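Intimin (Escherichia coli O127:H6 str. E2348/69, PDB 6TQD) probably serves as an outer-membrane adhesin, its tandem Ig-like passenger domains forming an extended stalk that helps hold the bacterium to its host cell. Local coordinates at residues 35-40 and 79-84; 154-159 and 178-183; 111-116 and 135-140; 18-23 and 64-69; 8-13 and 94-99. All coordinates share one frame; numbering follows the deposited sequence.

Interaction 1: residues 35-40 and 79-84; sequences DRIVWD and VTARAY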
# COMPACT_ATOMS: atom_id res chain seq x y z
N ASP A 35 -21.66 26.63 -3.94
CA ASP A 35 -20.96 27.63 -3.14
C ASP A 35 -19.60 27.14 -2.66
O ASP A 35 -18.60 27.87 -2.78
CB ASP A 35 -21.84 28.06 -1.95
CG ASP A 35 -21.18 29.14 -1.11
OD1 ASP A 35 -21.19 30.31 -1.53
OD2 ASP A 35 -20.64 28.81 -0.03
N ARG A 36 -19.52 25.92 -2.13
CA ARG A 36 -18.29 25.45 -1.53
C ARG A 36 -18.39 23.96 -1.24
O ARG A 36 -19.47 23.37 -1.25
CB ARG A 36 -18.00 26.19 -0.22
CG ARG A 36 -19.01 25.86 0.86
CD ARG A 36 -18.84 26.75 2.06
NE ARG A 36 -19.71 26.35 3.16
CZ ARG A 36 -20.99 26.64 3.25
NH1 ARG A 36 -21.61 27.31 2.29
NH2 ARG A 36 -21.67 26.24 4.32
N ILE A 37 -17.22 23.36 -0.96
CA ILE A 37 -17.08 22.01 -0.45
C ILE A 37 -16.45 22.11 0.93
O ILE A 37 -15.46 22.84 1.11
CB ILE A 37 -16.17 21.15 -1.35
CG1 ILE A 37 -16.56 21.23 -2.83
CG2 ILE A 37 -16.17 19.72 -0.87
CD1 ILE A 37 -17.93 20.67 -3.16
N VAL A 38 -17.00 21.38 1.89
CA VAL A 38 -16.49 21.34 3.26
C VAL A 38 -16.03 19.93 3.59
O VAL A 38 -16.79 18.96 3.41
CB VAL A 38 -17.57 21.82 4.26
CG1 VAL A 38 -17.09 21.63 5.68
CG2 VAL A 38 -17.93 23.28 4.01
N TRP A 39 -14.80 19.80 4.09
CA TRP A 39 -14.15 18.52 4.28
C TRP A 39 -13.91 18.20 5.74
O TRP A 39 -13.58 19.08 6.54
CB TRP A 39 -12.76 18.49 3.61
CG TRP A 39 -12.77 18.53 2.14
CD1 TRP A 39 -12.76 19.64 1.36
CD2 TRP A 39 -12.80 17.41 1.25
NE1 TRP A 39 -12.77 19.29 0.04
CE2 TRP A 39 -12.79 17.93 -0.06
CE3 TRP A 39 -12.81 16.02 1.44
CZ2 TRP A 39 -12.80 17.11 -1.18
CZ3 TRP A 39 -12.82 15.20 0.31
CH2 TRP A 39 -12.82 15.75 -0.97
N ASP A 40 -14.05 16.93 6.09
CA ASP A 40 -13.51 16.35 7.32
C ASP A 40 -12.35 15.45 6.88
O ASP A 40 -12.56 14.36 6.36
CB ASP A 40 -14.55 15.55 8.10
CG ASP A 40 -13.95 14.81 9.31
OD1 ASP A 40 -12.72 14.79 9.48
OD2 ASP A 40 -14.73 14.24 10.10
N VAL A 79 -12.01 10.02 4.48
CA VAL A 79 -12.35 11.42 4.65
C VAL A 79 -13.71 11.65 3.99
O VAL A 79 -14.18 10.84 3.19
CB VAL A 79 -11.29 12.36 4.04
CG1 VAL A 79 -9.91 12.07 4.61
CG2 VAL A 79 -11.27 12.21 2.52
N THR A 80 -14.35 12.77 4.34
CA THR A 80 -15.68 13.05 3.84
C THR A 80 -15.77 14.47 3.31
O THR A 80 -15.14 15.39 3.83
CB THR A 80 -16.79 12.83 4.89
OG1 THR A 80 -16.45 13.51 6.10
CG2 THR A 80 -16.98 11.34 5.16
N ALA A 81 -16.59 14.65 2.28
CA ALA A 81 -16.84 15.94 1.68
C ALA A 81 -18.33 16.18 1.58
O ALA A 81 -19.08 15.29 1.21
CB ALA A 81 -16.27 16.01 0.26
N ARG A 82 -18.74 17.41 1.84
CA ARG A 82 -20.12 17.84 1.71
C ARG A 82 -20.13 19.11 0.87
O ARG A 82 -19.41 20.06 1.17
CB ARG A 82 -20.72 18.10 3.09
CG ARG A 82 -22.22 18.38 3.09
CD ARG A 82 -22.73 18.76 4.47
NE ARG A 82 -22.73 17.67 5.46
CZ ARG A 82 -23.68 16.75 5.58
NH1 ARG A 82 -24.70 16.72 4.73
NH2 ARG A 82 -23.63 15.85 6.55
N ALA A 83 -20.97 19.13 -0.16
CA ALA A 83 -21.13 20.32 -0.98
C ALA A 83 -22.27 21.17 -0.44
O ALA A 83 -23.26 20.64 0.08
CB ALA A 83 -21.42 19.94 -2.42
N TYR A 84 -22.13 22.49 -0.55
CA TYR A 84 -23.19 23.43 -0.22
C TYR A 84 -23.47 24.30 -1.44
O TYR A 84 -22.54 24.73 -2.15
CB TYR A 84 -22.81 24.38 0.92
CG TYR A 84 -22.81 23.74 2.28
CD1 TYR A 84 -21.75 22.98 2.69
CD2 TYR A 84 -23.87 23.93 3.16
CE1 TYR A 84 -21.72 22.40 3.94
CE2 TYR A 84 -23.85 23.35 4.42
CZ TYR A 84 -22.77 22.59 4.80
OH TYR A 84 -22.71 22.00 6.05
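R36 lays its guanidinium flat on the ring of Y84, the planes only 14° apart, and this cation-pi stack lies on one face of the strand pair. NH2 sits over the centre of the ring and CZ lies 3.9 Å from its centroid. CG of R36 stands between the backbone N and the carbonyl carbon (chi1 67°), which puts it on the Y84 side, 4.1 Å from Y84 CB; from there the chain runs extended to NE. In one of its two conformers V38 adds CG2 at 3.9 Å from Y84 CE1. Neighbouring D35 completes the polar end: its OD2 forms a salt bridge with R36 NH1 at 2.9 Å, in the guanidinium plane but above the carboxylate plane, so the cation is held at its edge and covered on a face.

On the other face the packing is apolar. A81 CB makes a CH-pi contact with the six-membered ring of W39, 3.5 Å from its centroid and almost on the normal. I37 CD1 touches A83 CB at 3.6 Å.

The backbones pair antiparallel from R36 with Y84 to D40 with T80. At the Y84 end both D35 N and R36 N donate to Y84 O, a classic beta bulge.

Strand 34-40 is the outer strand of its sheet, and 76-85 continues the pairing to 90-101. I37 and W39 face across the sandwich to L26 and I24 of strand 21-30, while I51 also meets W39.

Interaction 2: residues 154-159 and 178-183; sequences SGTAVL and SDKPGQ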
# COMPACT_ATOMS: atom_id res chain seq x y z
N SER A 154 22.07 -13.35 -2.85
CA SER A 154 23.48 -13.42 -2.48
C SER A 154 23.61 -14.39 -1.32
O SER A 154 22.69 -14.52 -0.49
CB SER A 154 24.03 -12.05 -2.07
OG SER A 154 23.29 -11.51 -0.98
N GLY A 155 24.76 -15.02 -1.24
CA GLY A 155 25.05 -16.01 -0.21
C GLY A 155 24.81 -17.43 -0.69
O GLY A 155 24.31 -17.68 -1.79
N THR A 156 25.17 -18.38 0.18
CA THR A 156 25.12 -19.80 -0.12
C THR A 156 24.08 -20.45 0.77
O THR A 156 24.25 -20.52 2.00
CB THR A 156 26.49 -20.44 0.12
OG1 THR A 156 27.49 -19.79 -0.68
CG2 THR A 156 26.46 -21.93 -0.19
N ALA A 157 23.01 -20.97 0.16
CA ALA A 157 21.90 -21.56 0.90
C ALA A 157 21.03 -22.32 -0.10
O ALA A 157 21.33 -22.37 -1.30
CB ALA A 157 21.11 -20.50 1.66
N VAL A 158 19.94 -22.90 0.40
CA VAL A 158 19.03 -23.70 -0.41
C VAL A 158 17.59 -23.33 -0.04
O VAL A 158 17.22 -23.37 1.14
CB VAL A 158 19.25 -25.21 -0.19
CG1 VAL A 158 18.33 -26.01 -1.10
CG2 VAL A 158 20.71 -25.59 -0.42
N LEU A 159 16.79 -22.99 -1.05
CA LEU A 159 15.38 -22.70 -0.88
C LEU A 159 14.56 -23.98 -1.03
O LEU A 159 14.89 -24.85 -1.84
CB LEU A 159 14.91 -21.68 -1.92
CG LEU A 159 15.35 -20.23 -1.71
CD1 LEU A 159 15.05 -19.42 -2.95
CD2 LEU A 159 14.66 -19.61 -0.51
N SER A 178 21.04 -23.65 5.26
CA SER A 178 22.40 -23.53 4.75
C SER A 178 23.37 -24.33 5.61
O SER A 178 23.20 -24.42 6.82
CB SER A 178 22.86 -22.06 4.72
OG SER A 178 24.17 -21.97 4.18
N ASP A 179 24.38 -24.89 4.94
CA ASP A 179 25.50 -25.58 5.57
C ASP A 179 26.73 -24.69 5.75
O ASP A 179 27.77 -25.17 6.21
CB ASP A 179 25.92 -26.78 4.71
CG ASP A 179 24.93 -27.91 4.76
OD1 ASP A 179 24.76 -28.52 5.85
OD2 ASP A 179 24.31 -28.21 3.72
N LYS A 180 26.65 -23.41 5.39
CA LYS A 180 27.81 -22.53 5.39
C LYS A 180 27.49 -21.30 6.24
O LYS A 180 26.39 -20.73 6.10
CB LYS A 180 28.12 -22.11 3.95
CG LYS A 180 29.26 -21.10 3.83
CD LYS A 180 29.56 -20.78 2.37
CE LYS A 180 30.62 -19.70 2.24
NZ LYS A 180 30.89 -19.35 0.81
N PRO A 181 28.39 -20.87 7.11
CA PRO A 181 28.16 -19.60 7.83
C PRO A 181 28.26 -18.42 6.87
O PRO A 181 29.09 -18.42 5.96
CB PRO A 181 29.28 -19.57 8.87
CG PRO A 181 30.36 -20.39 8.26
CD PRO A 181 29.66 -21.49 7.52
N GLY A 182 27.44 -17.42 7.11
CA GLY A 182 27.45 -16.22 6.30
C GLY A 182 26.07 -15.62 6.17
O GLY A 182 25.07 -16.17 6.66
N GLN A 183 26.02 -14.48 5.49
CA GLN A 183 24.77 -13.76 5.27
C GLN A 183 24.11 -14.22 3.98
O GLN A 183 24.78 -14.56 3.00
CB GLN A 183 25.05 -12.26 5.18
CG GLN A 183 25.38 -11.60 6.52
CD GLN A 183 25.47 -10.09 6.41
OE1 GLN A 183 25.17 -9.51 5.37
NE2 GLN A 183 25.90 -9.44 7.49
O HOH W 1 24.36 -11.71 1.62
O HOH W 2 25.20 -18.98 4.49
O HOH W 3 26.11 -17.10 2.74
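S178 has OG anti to its backbone N (chi1 -178°), which carries the hydroxyl across to the T156 carbonyl; in K180 the same anti setting of CG (chi1 176°) starts a fully extended chain that passes T156 at about a right angle. The hydroxyl donates from S178 OG to T156 O over 2.6 Å, a short bond. The same oxygen accepts from K180 N, closing an ST turn, so one hydroxyl both fixes the local turn and bridges to the other segment. Beside it, A157 CB rests on S178 CB at 3.9 Å. K180 CD approaches T156 CB at 3.8 Å, a loose contact on the surface.

Water does much of the remaining joining. One molecule donates to both T156 O and K180 O, and another accepts from T156 N and donates to Q183 O at 2.9 Å. Where G155 passes Q183, the backbones come close enough for a CA-H...O contact, G155 CA to Q183 O at 3.5 Å. G155 has a positive phi of 97°, and a beta carbon there would run into Q183 O.

The contact lies at the end of the Ig-like domain where strand 182-189 begins, with S178 also packing on F204. The two segments are thus joined by one direct hydroxyl bond and a few bridging waters: T156 O accepts hydrogen bonds from both S178 OG and a water, while the K180 side chain adds mainly contacts of its aliphatic part, its backbone N and O both being bonded.

Interaction 3: residues 111-116 and 135-140; sequences GVTDFT and TVKKNG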
# COMPACT_ATOMS: atom_id res chain seq x y z
N GLY A 111 1.62 -6.71 -6.45
CA GLY A 111 3.03 -6.77 -6.12
C GLY A 111 3.27 -7.22 -4.69
O GLY A 111 2.40 -7.12 -3.82
N VAL A 112 4.48 -7.72 -4.46
CA VAL A 112 4.92 -8.08 -3.11
C VAL A 112 5.16 -6.80 -2.32
O VAL A 112 5.97 -5.95 -2.71
CB VAL A 112 6.20 -8.92 -3.17
CG1 VAL A 112 6.67 -9.27 -1.74
CG2 VAL A 112 5.99 -10.18 -3.98
N THR A 113 4.46 -6.66 -1.20
CA THR A 113 4.64 -5.48 -0.36
C THR A 113 5.54 -5.72 0.84
O THR A 113 6.08 -4.76 1.39
CB THR A 113 3.29 -4.96 0.14
OG1 THR A 113 2.61 -6.00 0.87
CG2 THR A 113 2.41 -4.51 -1.01
N ASP A 114 5.68 -6.97 1.27
CA ASP A 114 6.46 -7.30 2.45
C ASP A 114 7.06 -8.68 2.21
O ASP A 114 6.41 -9.55 1.63
CB ASP A 114 5.57 -7.36 3.70
CG ASP A 114 4.87 -6.05 3.97
OD1 ASP A 114 5.48 -5.16 4.61
OD2 ASP A 114 3.70 -5.91 3.55
N PHE A 115 8.29 -8.88 2.67
CA PHE A 115 8.95 -10.18 2.56
C PHE A 115 9.86 -10.29 3.78
O PHE A 115 10.91 -9.65 3.84
CB PHE A 115 9.72 -10.31 1.26
CG PHE A 115 10.21 -11.70 0.98
CD1 PHE A 115 9.38 -12.80 1.17
CD2 PHE A 115 11.49 -11.92 0.48
CE1 PHE A 115 9.82 -14.08 0.89
CE2 PHE A 115 11.93 -13.20 0.20
CZ PHE A 115 11.09 -14.28 0.41
N THR A 116 9.43 -11.10 4.76
CA THR A 116 10.08 -11.14 6.06
C THR A 116 10.35 -12.58 6.46
O THR A 116 9.68 -13.52 6.01
CB THR A 116 9.19 -10.50 7.14
OG1 THR A 116 7.92 -11.17 7.19
CG2 THR A 116 8.94 -9.03 6.82
N THR A 135 3.93 -11.15 1.32
CA THR A 135 2.57 -10.65 1.23
C THR A 135 2.41 -9.91 -0.08
O THR A 135 3.23 -9.06 -0.42
CB THR A 135 2.26 -9.72 2.40
OG1 THR A 135 2.50 -10.39 3.64
CG2 THR A 135 0.79 -9.29 2.36
N VAL A 136 1.35 -10.24 -0.82
CA VAL A 136 1.06 -9.64 -2.12
C VAL A 136 -0.20 -8.80 -1.98
O VAL A 136 -1.24 -9.31 -1.55
CB VAL A 136 0.87 -10.71 -3.21
CG1 VAL A 136 0.48 -10.04 -4.54
CG2 VAL A 136 2.13 -11.53 -3.37
N LYS A 137 -0.12 -7.53 -2.37
CA LYS A 137 -1.27 -6.64 -2.31
C LYS A 137 -1.35 -5.84 -3.60
O LYS A 137 -0.38 -5.71 -4.35
CB LYS A 137 -1.18 -5.64 -1.14
CG LYS A 137 -0.97 -6.28 0.22
CD LYS A 137 -0.91 -5.22 1.30
CE LYS A 137 -0.53 -5.80 2.64
NZ LYS A 137 -0.41 -4.73 3.67
N LYS A 138 -2.54 -5.30 -3.86
CA LYS A 138 -2.76 -4.28 -4.88
C LYS A 138 -3.45 -3.13 -4.17
O LYS A 138 -4.55 -3.33 -3.64
CB LYS A 138 -3.64 -4.80 -6.01
CG LYS A 138 -4.03 -3.74 -7.05
CD LYS A 138 -4.97 -4.34 -8.09
CE LYS A 138 -5.50 -3.30 -9.06
NZ LYS A 138 -6.43 -3.91 -10.05
N ASN A 139 -2.79 -1.98 -4.11
CA ASN A 139 -3.32 -0.80 -3.41
C ASN A 139 -3.76 -1.16 -1.99
O ASN A 139 -4.85 -0.79 -1.53
CB ASN A 139 -4.44 -0.15 -4.21
CG ASN A 139 -3.98 0.34 -5.58
OD1 ASN A 139 -2.82 0.70 -5.75
ND2 ASN A 139 -4.88 0.33 -6.55
N GLY A 140 -2.91 -1.91 -1.31
CA GLY A 140 -3.13 -2.25 0.08
C GLY A 140 -4.06 -3.40 0.35
O GLY A 140 -4.26 -3.74 1.51
O HOH W 4 5.06 -10.80 4.59
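T113 reaches over K137, and the two side chains cross at about a right angle. In T113 OG1 lies between the backbone N and the carbonyl carbon (chi1 57°), which sets it 3.6 Å from K137 CE, while CG2 rests 3.8 Å from K137 CB. The lysine chain is extended beyond CG, and its CG, CD and CE pass beside T113 OG1. T113 OG1 also donates to D114 OD2 at 2.9 Å, meeting it from above the carboxylate plane. On the opposite face of the pair V112 and V136 meet through their CG2 methyls; V112 also packs on A188 and L197, in the domain interior.

The backbone pairs antiparallel, G111 with K137 and V112 with V136. Beyond them the register slips by one residue, a beta bulge at T113: its N donates to T135 O at 2.8 Å, and T135 N then bonds to D114 O. T135 OG1 finds its main partner in K171 NZ and also contacts a water.

Chemically, the contact divides between a valine face turned inward and a polar face of threonines, aspartate and lysine. D114 OD2 and K137 NZ stay 4.3 Å apart, beyond a salt bridge, so their attraction probably acts only as a diffuse electrostatic term, whereas the hydroxyl bond directly steadies the carboxylate.

Interaction 4: residues 18-23 and 64-69; sequences ERSTQK and AILPAY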
# COMPACT_ATOMS: atom_id res chain seq x y z
N GLU A 18 3.33 7.78 -0.82
CA GLU A 18 3.48 8.62 0.37
C GLU A 18 4.08 9.97 -0.01
O GLU A 18 4.99 10.05 -0.83
CB GLU A 18 4.39 7.89 1.37
CG GLU A 18 5.78 7.54 0.83
CD GLU A 18 6.65 6.85 1.86
OE1 GLU A 18 7.31 5.83 1.50
OE2 GLU A 18 6.68 7.31 3.02
N ARG A 19 3.54 11.02 0.60
CA ARG A 19 3.98 12.41 0.43
C ARG A 19 3.66 12.99 -0.94
O ARG A 19 4.10 14.10 -1.25
CB ARG A 19 5.47 12.58 0.76
CG ARG A 19 5.85 12.18 2.17
CD ARG A 19 7.31 12.50 2.47
NE ARG A 19 7.74 12.06 3.80
CZ ARG A 19 8.23 10.86 4.08
NH1 ARG A 19 8.37 9.95 3.12
NH2 ARG A 19 8.60 10.56 5.32
N SER A 20 2.89 12.29 -1.78
CA SER A 20 2.51 12.85 -3.07
C SER A 20 1.27 13.74 -2.95
O SER A 20 0.53 13.71 -1.96
CB SER A 20 2.25 11.74 -4.10
OG SER A 20 1.10 10.98 -3.80
N THR A 21 1.07 14.56 -3.98
CA THR A 21 -0.13 15.37 -4.13
C THR A 21 -1.03 14.72 -5.15
O THR A 21 -0.60 14.42 -6.27
CB THR A 21 0.26 16.78 -4.60
OG1 THR A 21 1.09 17.41 -3.62
CG2 THR A 21 -0.99 17.63 -4.81
N GLN A 22 -2.29 14.49 -4.78
CA GLN A 22 -3.24 13.75 -5.60
C GLN A 22 -4.48 14.60 -5.82
O GLN A 22 -5.18 14.97 -4.87
CB GLN A 22 -3.63 12.45 -4.90
CG GLN A 22 -2.46 11.50 -4.69
CD GLN A 22 -1.98 10.90 -6.00
OE1 GLN A 22 -2.74 10.77 -6.96
NE2 GLN A 22 -0.70 10.53 -6.04
N LYS A 23 -4.77 14.90 -7.09
CA LYS A 23 -5.97 15.64 -7.43
C LYS A 23 -7.20 14.80 -7.13
O LYS A 23 -7.21 13.59 -7.36
CB LYS A 23 -5.95 16.01 -8.91
CG LYS A 23 -7.14 16.82 -9.38
CD LYS A 23 -7.16 16.95 -10.90
CE LYS A 23 -8.45 17.59 -11.40
NZ LYS A 23 -9.65 16.73 -11.16
N ALA A 64 -5.34 16.08 -2.28
CA ALA A 64 -4.90 15.47 -1.05
C ALA A 64 -3.38 15.44 -1.03
O ALA A 64 -2.76 15.06 -2.03
CB ALA A 64 -5.45 14.05 -0.92
N ILE A 65 -2.81 15.87 0.08
CA ILE A 65 -1.39 15.69 0.38
C ILE A 65 -1.30 14.44 1.24
O ILE A 65 -1.81 14.41 2.37
CB ILE A 65 -0.81 16.91 1.10
CG1 ILE A 65 -1.14 18.20 0.35
CG2 ILE A 65 0.70 16.73 1.27
CD1 ILE A 65 -0.83 18.18 -1.12
N LEU A 66 -0.67 13.40 0.71
CA LEU A 66 -0.66 12.12 1.40
C LEU A 66 0.41 12.10 2.49
O LEU A 66 1.49 12.66 2.31
CB LEU A 66 -0.39 11.00 0.39
CG LEU A 66 -1.65 10.44 -0.30
CD1 LEU A 66 -2.47 11.54 -0.94
CD2 LEU A 66 -1.30 9.37 -1.32
N PRO A 67 0.12 11.48 3.63
CA PRO A 67 1.14 11.39 4.69
C PRO A 67 2.26 10.42 4.32
O PRO A 67 2.22 9.74 3.29
CB PRO A 67 0.35 10.88 5.90
CG PRO A 67 -0.78 10.14 5.33
CD PRO A 67 -1.14 10.86 4.05
N ALA A 68 3.27 10.38 5.18
CA ALA A 68 4.30 9.35 5.07
C ALA A 68 3.71 7.97 5.33
O ALA A 68 2.74 7.81 6.07
CB ALA A 68 5.43 9.62 6.06
N TYR A 69 4.31 6.97 4.71
CA TYR A 69 3.88 5.60 4.89
C TYR A 69 4.20 5.14 6.30
O TYR A 69 5.29 5.42 6.83
CB TYR A 69 4.60 4.71 3.89
CG TYR A 69 4.20 3.26 3.89
CD1 TYR A 69 3.05 2.83 3.25
CD2 TYR A 69 4.97 2.32 4.54
CE1 TYR A 69 2.70 1.50 3.24
CE2 TYR A 69 4.63 0.99 4.54
CZ TYR A 69 3.49 0.58 3.90
OH TYR A 69 3.16 -0.76 3.91
O HOH W 5 7.52 6.42 5.52
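E18 sends its carboxylate across Y69 at about a right angle, to the backbone rather than the ring. OE2 accepts from Y69 N at 2.9 Å along a nearly straight N-H (172°), the donor standing well above the carboxylate plane; Y69 CB packs 3.4 Å from the same OE2. CG of E18 sits between its backbone N and carbonyl carbon (chi1 58°), with the chain extended beyond. OE2 also accepts from a water that donates to Y69 O as well, and in one conformer of R19 it forms a salt bridge with NH1, while OE1 takes N103 N. The glutamate thus ties the loop at Y69 to the loop just after strand 90-101.

In that same conformer R19 covers A68: CB of the alanine lies over one face of the guanidinium, off toward its rim, 3.4 Å from NH2. R19 N donates to P67 O at 3.3 Å, from above the carbonyl plane, and weakly to L66 O.

Further along, Q22 bends at chi2 (-70°), and its NE2 donates to S20 OG within the amide plane; that hydroxyl also bonds T17 O. Q22 CG meets L66 CD1 obliquely at 3.8 Å. T21 and I65 lie side by side and point the same way, with OG1 of T21 3.2 Å from CD1 of I65. Backbone bonds between Q22 and A64, and from L66 N to S20 O, complete the ladder.

Strands 21-30 and 62-65 are neighbours here, with 50-53 next beyond 62-65. A64 and L66 turn to I98 of strand 90-101, in the facing sheet.

Interaction 5: residues 8-13 and 94-99; sequences LNIPHD and VLLTIT. With NA (sodium ion), chain I.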
# COMPACT_ATOMS: atom_id res chain seq x y z
N LEU A 8 -23.63 15.42 -4.80
CA LEU A 8 -22.18 15.28 -4.88
C LEU A 8 -21.83 13.80 -5.03
O LEU A 8 -22.32 12.97 -4.26
CB LEU A 8 -21.55 15.81 -3.59
CG LEU A 8 -20.04 15.61 -3.42
CD1 LEU A 8 -19.25 16.36 -4.49
CD2 LEU A 8 -19.60 16.05 -2.02
N ASN A 9 -21.00 13.48 -6.01
CA ASN A 9 -20.47 12.14 -6.18
C ASN A 9 -18.96 12.22 -6.33
O ASN A 9 -18.44 13.17 -6.93
CB ASN A 9 -21.09 11.44 -7.40
CG ASN A 9 -22.56 11.03 -7.17
OD1 ASN A 9 -23.47 11.86 -7.23
ND2 ASN A 9 -22.79 9.74 -6.91
N ILE A 10 -18.28 11.23 -5.77
CA ILE A 10 -16.83 11.11 -5.85
C ILE A 10 -16.53 9.78 -6.54
O ILE A 10 -16.54 8.73 -5.90
CB ILE A 10 -16.18 11.20 -4.46
CG1 ILE A 10 -16.62 12.50 -3.78
CG2 ILE A 10 -14.65 11.11 -4.59
CD1 ILE A 10 -15.99 12.77 -2.43
N PRO A 11 -16.31 9.80 -7.86
CA PRO A 11 -16.29 8.54 -8.62
C PRO A 11 -15.09 7.67 -8.34
O PRO A 11 -15.16 6.46 -8.58
CB PRO A 11 -16.28 9.01 -10.08
CG PRO A 11 -15.71 10.38 -10.03
CD PRO A 11 -16.18 10.98 -8.74
N HIS A 12 -13.98 8.24 -7.89
CA HIS A 12 -12.74 7.49 -7.78
C HIS A 12 -12.11 7.71 -6.41
O HIS A 12 -11.96 8.85 -5.97
CB HIS A 12 -11.74 7.94 -8.85
CG HIS A 12 -12.27 7.83 -10.25
ND1 HIS A 12 -12.56 6.63 -10.85
CD2 HIS A 12 -12.59 8.79 -11.16
CE1 HIS A 12 -13.01 6.84 -12.07
NE2 HIS A 12 -13.05 8.14 -12.28
N ASP A 13 -11.72 6.62 -5.76
CA ASP A 13 -10.88 6.72 -4.58
C ASP A 13 -9.44 6.99 -5.02
O ASP A 13 -9.09 6.88 -6.20
CB ASP A 13 -10.96 5.46 -3.73
CG ASP A 13 -12.32 5.30 -3.06
OD1 ASP A 13 -12.90 6.32 -2.61
OD2 ASP A 13 -12.80 4.15 -2.99
N VAL A 94 -20.02 12.71 1.61
CA VAL A 94 -19.59 11.63 0.72
C VAL A 94 -18.19 11.17 1.09
O VAL A 94 -17.27 11.98 1.26
CB VAL A 94 -19.65 12.10 -0.75
CG1 VAL A 94 -19.25 10.99 -1.68
CG2 VAL A 94 -21.05 12.59 -1.09
N LEU A 95 -18.02 9.85 1.14
CA LEU A 95 -16.77 9.24 1.55
C LEU A 95 -15.79 9.20 0.39
O LEU A 95 -16.13 8.87 -0.75
CB LEU A 95 -17.07 7.80 2.00
CG LEU A 95 -15.87 6.91 2.31
CD1 LEU A 95 -15.11 7.45 3.50
CD2 LEU A 95 -16.36 5.50 2.57
N LEU A 96 -14.55 9.57 0.70
CA LEU A 96 -13.40 9.37 -0.16
C LEU A 96 -12.38 8.57 0.65
O LEU A 96 -12.07 8.94 1.79
CB LEU A 96 -12.79 10.71 -0.56
CG LEU A 96 -11.42 10.73 -1.24
CD1 LEU A 96 -11.46 10.03 -2.60
CD2 LEU A 96 -10.89 12.15 -1.40
N THR A 97 -11.87 7.49 0.06
CA THR A 97 -10.87 6.65 0.70
C THR A 97 -9.53 6.89 0.03
O THR A 97 -9.42 6.85 -1.21
CB THR A 97 -11.27 5.17 0.61
OG1 THR A 97 -12.56 4.99 1.23
CG2 THR A 97 -10.25 4.28 1.31
N ILE A 98 -8.52 7.18 0.84
CA ILE A 98 -7.17 7.48 0.38
C ILE A 98 -6.25 6.41 0.94
O ILE A 98 -6.16 6.23 2.16
CB ILE A 98 -6.74 8.88 0.83
CG1 ILE A 98 -7.68 9.94 0.22
CG2 ILE A 98 -5.28 9.16 0.47
CD1 ILE A 98 -7.59 11.30 0.86
N THR A 99 -5.57 5.70 0.05
CA THR A 99 -4.63 4.65 0.44
C THR A 99 -3.23 5.08 0.05
O THR A 99 -3.00 5.52 -1.09
CB THR A 99 -4.99 3.34 -0.25
OG1 THR A 99 -6.34 2.98 0.11
CG2 THR A 99 -4.05 2.22 0.19
NA NA I . -16.64 6.71 -4.59
O HOH W 6 -15.24 5.23 -5.90
O HOH W 7 -15.18 7.74 -3.25
O HOH W 8 -14.53 5.38 -0.77
O HOH W 9 -17.94 7.98 -2.71
O HOH W 10 -16.47 4.26 -3.56
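I10 and V94 slide past each other in opposite directions, CG1 of the isoleucine 3.7 Å from CG1 of the valine. V94 also reaches L8, its CG2 at 3.9 Å from L8 CD2, and so sits against both residues. L96 brings the end of its side chain in: the L96 and I10 side chains cross at about a right angle, L96 CD1 3.9 Å from I10 CG2, and the same methyl touches H12 O and D13 CA.

The one direct hydrogen bond joins T97 N to D13 OD1 over 3.1 Å, the N-H approaching from above the carboxylate plane. Two waters also donate to OD1. One of them donates to L95 O as well; the other contacts T97 OG1, which is bonded in addition to K78 NZ.

Outside this layer lies the sodium ion. Among the protein atoms only I10 O binds it, at 2.4 Å; four waters make up the rest of the sites found. Two of those waters donate to L95 O, and one of the two is the water shared with D13, so the strand holds the ion at second hand. A third gives a weak bond to P11 O.

Here the chain leaves strand 6-9 in one sheet, where N9 pairs with I27, and enters 14-17 of the other beside T97. The chemistry is accordingly split: apolar branches fill the interior, while four of the five observed sodium ligands are waters, which D13, L95 and P11 help to position, so the protein meets the ion mostly indirectly.

How the interactions relate
Interactions 1, 4 and 5 build the N-terminal sandwich, and 2 and 3 belong to the Ig-like domain that follows. Interaction 5 closes a long loop in which 1 and 4 are nested, their segments alternating along the chain. Interactions 1 and 5 touch, since strands 76-85 and 90-101 are adjacent in one sheet; 4 meets 5 across the core, where A64 and L66 pack on I98. Interaction 3 comes next, its N139 brushing T99 of interaction 5 at the domain junction. Interaction 2 lies at the far end, its centre 57 Å from that of interaction 1. This series of contacts fits an extended, two-domain rod.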